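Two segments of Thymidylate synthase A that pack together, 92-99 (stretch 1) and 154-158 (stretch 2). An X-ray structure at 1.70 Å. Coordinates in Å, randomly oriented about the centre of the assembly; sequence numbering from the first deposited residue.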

# COMPACT_ATOMS: atom_id res chain seq x y z
N ILE A 92 15.37 -0.68 22.23
CA ILE A 92 15.67 -0.25 20.86
C ILE A 92 14.96 1.00 20.43
O ILE A 92 15.24 1.46 19.32
CB ILE A 92 15.35 -1.34 19.78
CG1 ILE A 92 13.84 -1.60 19.75
CG2 ILE A 92 16.05 -2.62 20.13
CD1 ILE A 92 13.40 -2.59 18.68
N TRP A 93 13.96 1.48 21.18
CA TRP A 93 13.31 2.73 20.76
C TRP A 93 13.76 3.95 21.57
O TRP A 93 13.20 5.04 21.40
CB TRP A 93 11.80 2.62 20.90
CG TRP A 93 11.23 1.68 19.91
CD1 TRP A 93 11.36 0.30 19.88
CD2 TRP A 93 10.31 2.02 18.86
NE1 TRP A 93 10.53 -0.23 18.91
CE2 TRP A 93 9.88 0.80 18.27
CE3 TRP A 93 9.82 3.22 18.37
CZ2 TRP A 93 8.96 0.76 17.22
CZ3 TRP A 93 8.91 3.18 17.30
CH2 TRP A 93 8.48 1.95 16.74
N ASP A 94 14.66 3.75 22.55
CA ASP A 94 15.04 4.86 23.47
C ASP A 94 15.54 6.15 22.81
O ASP A 94 15.19 7.22 23.26
CB ASP A 94 16.10 4.42 24.45
CG ASP A 94 15.65 3.29 25.36
OD1 ASP A 94 14.44 3.02 25.52
OD2 ASP A 94 16.54 2.69 25.98
N GLN A 95 16.27 6.02 21.71
CA GLN A 95 16.81 7.17 20.99
C GLN A 95 15.73 8.11 20.51
O GLN A 95 15.99 9.27 20.30
CB GLN A 95 17.58 6.72 19.75
CG GLN A 95 18.04 5.26 19.74
CD GLN A 95 18.84 4.89 18.50
OE1 GLN A 95 19.83 4.15 18.58
NE2 GLN A 95 18.41 5.39 17.34
N TRP A 96 14.53 7.57 20.27
CA TRP A 96 13.42 8.36 19.75
C TRP A 96 12.52 8.94 20.78
O TRP A 96 11.53 9.61 20.44
CB TRP A 96 12.63 7.54 18.76
CG TRP A 96 13.39 7.43 17.53
CD1 TRP A 96 13.68 8.44 16.64
CD2 TRP A 96 13.95 6.25 16.98
NE1 TRP A 96 14.38 7.94 15.56
CE2 TRP A 96 14.55 6.60 15.74
CE3 TRP A 96 13.99 4.93 17.40
CZ2 TRP A 96 15.16 5.67 14.93
CZ3 TRP A 96 14.60 3.98 16.59
CH2 TRP A 96 15.18 4.36 15.36
N LYS A 97 12.81 8.62 22.03
CA LYS A 97 12.05 9.12 23.14
C LYS A 97 12.07 10.65 23.21
O LYS A 97 13.10 11.28 23.14
CB LYS A 97 12.64 8.56 24.41
CG LYS A 97 11.72 8.54 25.61
CD LYS A 97 12.46 7.87 26.78
CE LYS A 97 11.68 7.88 28.09
NZ LYS A 97 12.46 7.28 29.23
N GLN A 98 10.89 11.23 23.27
CA GLN A 98 10.71 12.66 23.41
C GLN A 98 10.80 13.00 24.90
O GLN A 98 10.96 12.10 25.73
CB GLN A 98 9.37 13.08 22.79
CG GLN A 98 9.34 13.04 21.26
CD GLN A 98 8.02 13.56 20.62
OE1 GLN A 98 7.95 13.73 19.40
NE2 GLN A 98 6.98 13.80 21.43
N GLU A 99 10.69 14.29 25.26
CA GLU A 99 10.82 14.70 26.69
C GLU A 99 9.67 14.20 27.56
O GLU A 99 9.83 14.13 28.77
CB GLU A 99 11.02 16.22 26.85
CG GLU A 99 12.18 16.85 26.03
CD GLU A 99 12.03 16.70 24.48
OE1 GLU A 99 11.10 17.31 23.90
OE2 GLU A 99 12.84 15.97 23.85
N ALA A 154 3.27 15.65 14.24
CA ALA A 154 3.25 15.38 15.66
C ALA A 154 3.89 14.04 16.01
O ALA A 154 3.77 13.53 17.15
CB ALA A 154 1.83 15.45 16.14
N MET A 155 4.50 13.40 15.00
CA MET A 155 5.10 12.10 15.25
C MET A 155 6.63 12.24 15.37
O MET A 155 7.25 12.93 14.55
CB MET A 155 4.79 11.15 14.11
CG MET A 155 3.31 11.01 13.80
SD MET A 155 3.09 9.71 12.50
CE MET A 155 1.32 9.89 12.36
N ALA A 156 7.22 11.61 16.39
CA ALA A 156 8.70 11.67 16.58
C ALA A 156 9.39 10.93 15.45
O ALA A 156 10.55 11.20 15.14
CB ALA A 156 9.10 11.04 17.93
N LEU A 157 8.71 9.90 14.93
CA LEU A 157 9.20 9.16 13.74
C LEU A 157 7.95 8.68 12.93
O LEU A 157 6.94 8.35 13.53
CB LEU A 157 10.02 7.92 14.08
CG LEU A 157 9.77 7.13 15.37
CD1 LEU A 157 8.29 7.11 15.83
CD2 LEU A 157 10.36 5.72 15.23
N THR A 158 8.04 8.66 11.60
CA THR A 158 6.94 8.19 10.78
C THR A 158 7.19 6.71 10.61
O THR A 158 8.29 6.27 10.30
CB THR A 158 6.88 8.85 9.41
OG1 THR A 158 8.11 8.59 8.72
CG2 THR A 158 6.58 10.38 9.54

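A single methyl group, CD2 of Leu 157, serves two tryptophans at once. Leu 157 CD2 lies 3.6 Å from Trp 93 CZ3 and 4.0 Å from Trp 96 CD2, yet it meets the two indoles differently. Over Trp 96 it sits on one face, with CD2 of Leu 157 4.2 Å from the centroid of the five-membered ring and 16° off the ring normal, the arrangement of a CH-pi contact, with the methyl lying over the ring face. Its approach to Trp 93 is oblique and amounts to ordinary apolar packing. Neither side-chain torsion of Leu 157 sits in a standard well: chi1 is 29° and chi2 is 34°.

The example illustrates how a short turn can bring neighbouring aromatic residues to bear on one aliphatic group. Residues 94-96 form a 3-10 segment, and Trp 96 N donates a hydrogen bond to Trp 93 O at 3.1 Å, linking the backbones of the two tryptophans. Lys 97 N to Asp 94 O, at 3.0 Å, repeats the pattern one residue on. The CA-to-CB bond of Trp 96 points toward the second stretch, whereas that of Trp 93 points sideways and its ring end comes nearer.

Beside this cluster, Ala 156 provides the closest backbone register, its CA 6.6 Å from the CA of Trp 96. The CA-to-CB bond of Ala 156 points toward the first stretch, and Ala 156 CB lies 3.8 Å from Trp 96 O and 3.3 Å from Gln 98 OE1. These are carbon-to-oxygen contacts, close packing without a conventional donor, and no hydrogen bond crosses between the stretches. The two stretches bury 263 Å² between them, summed over both sides, with Leu 157 contributing the largest share of any residue.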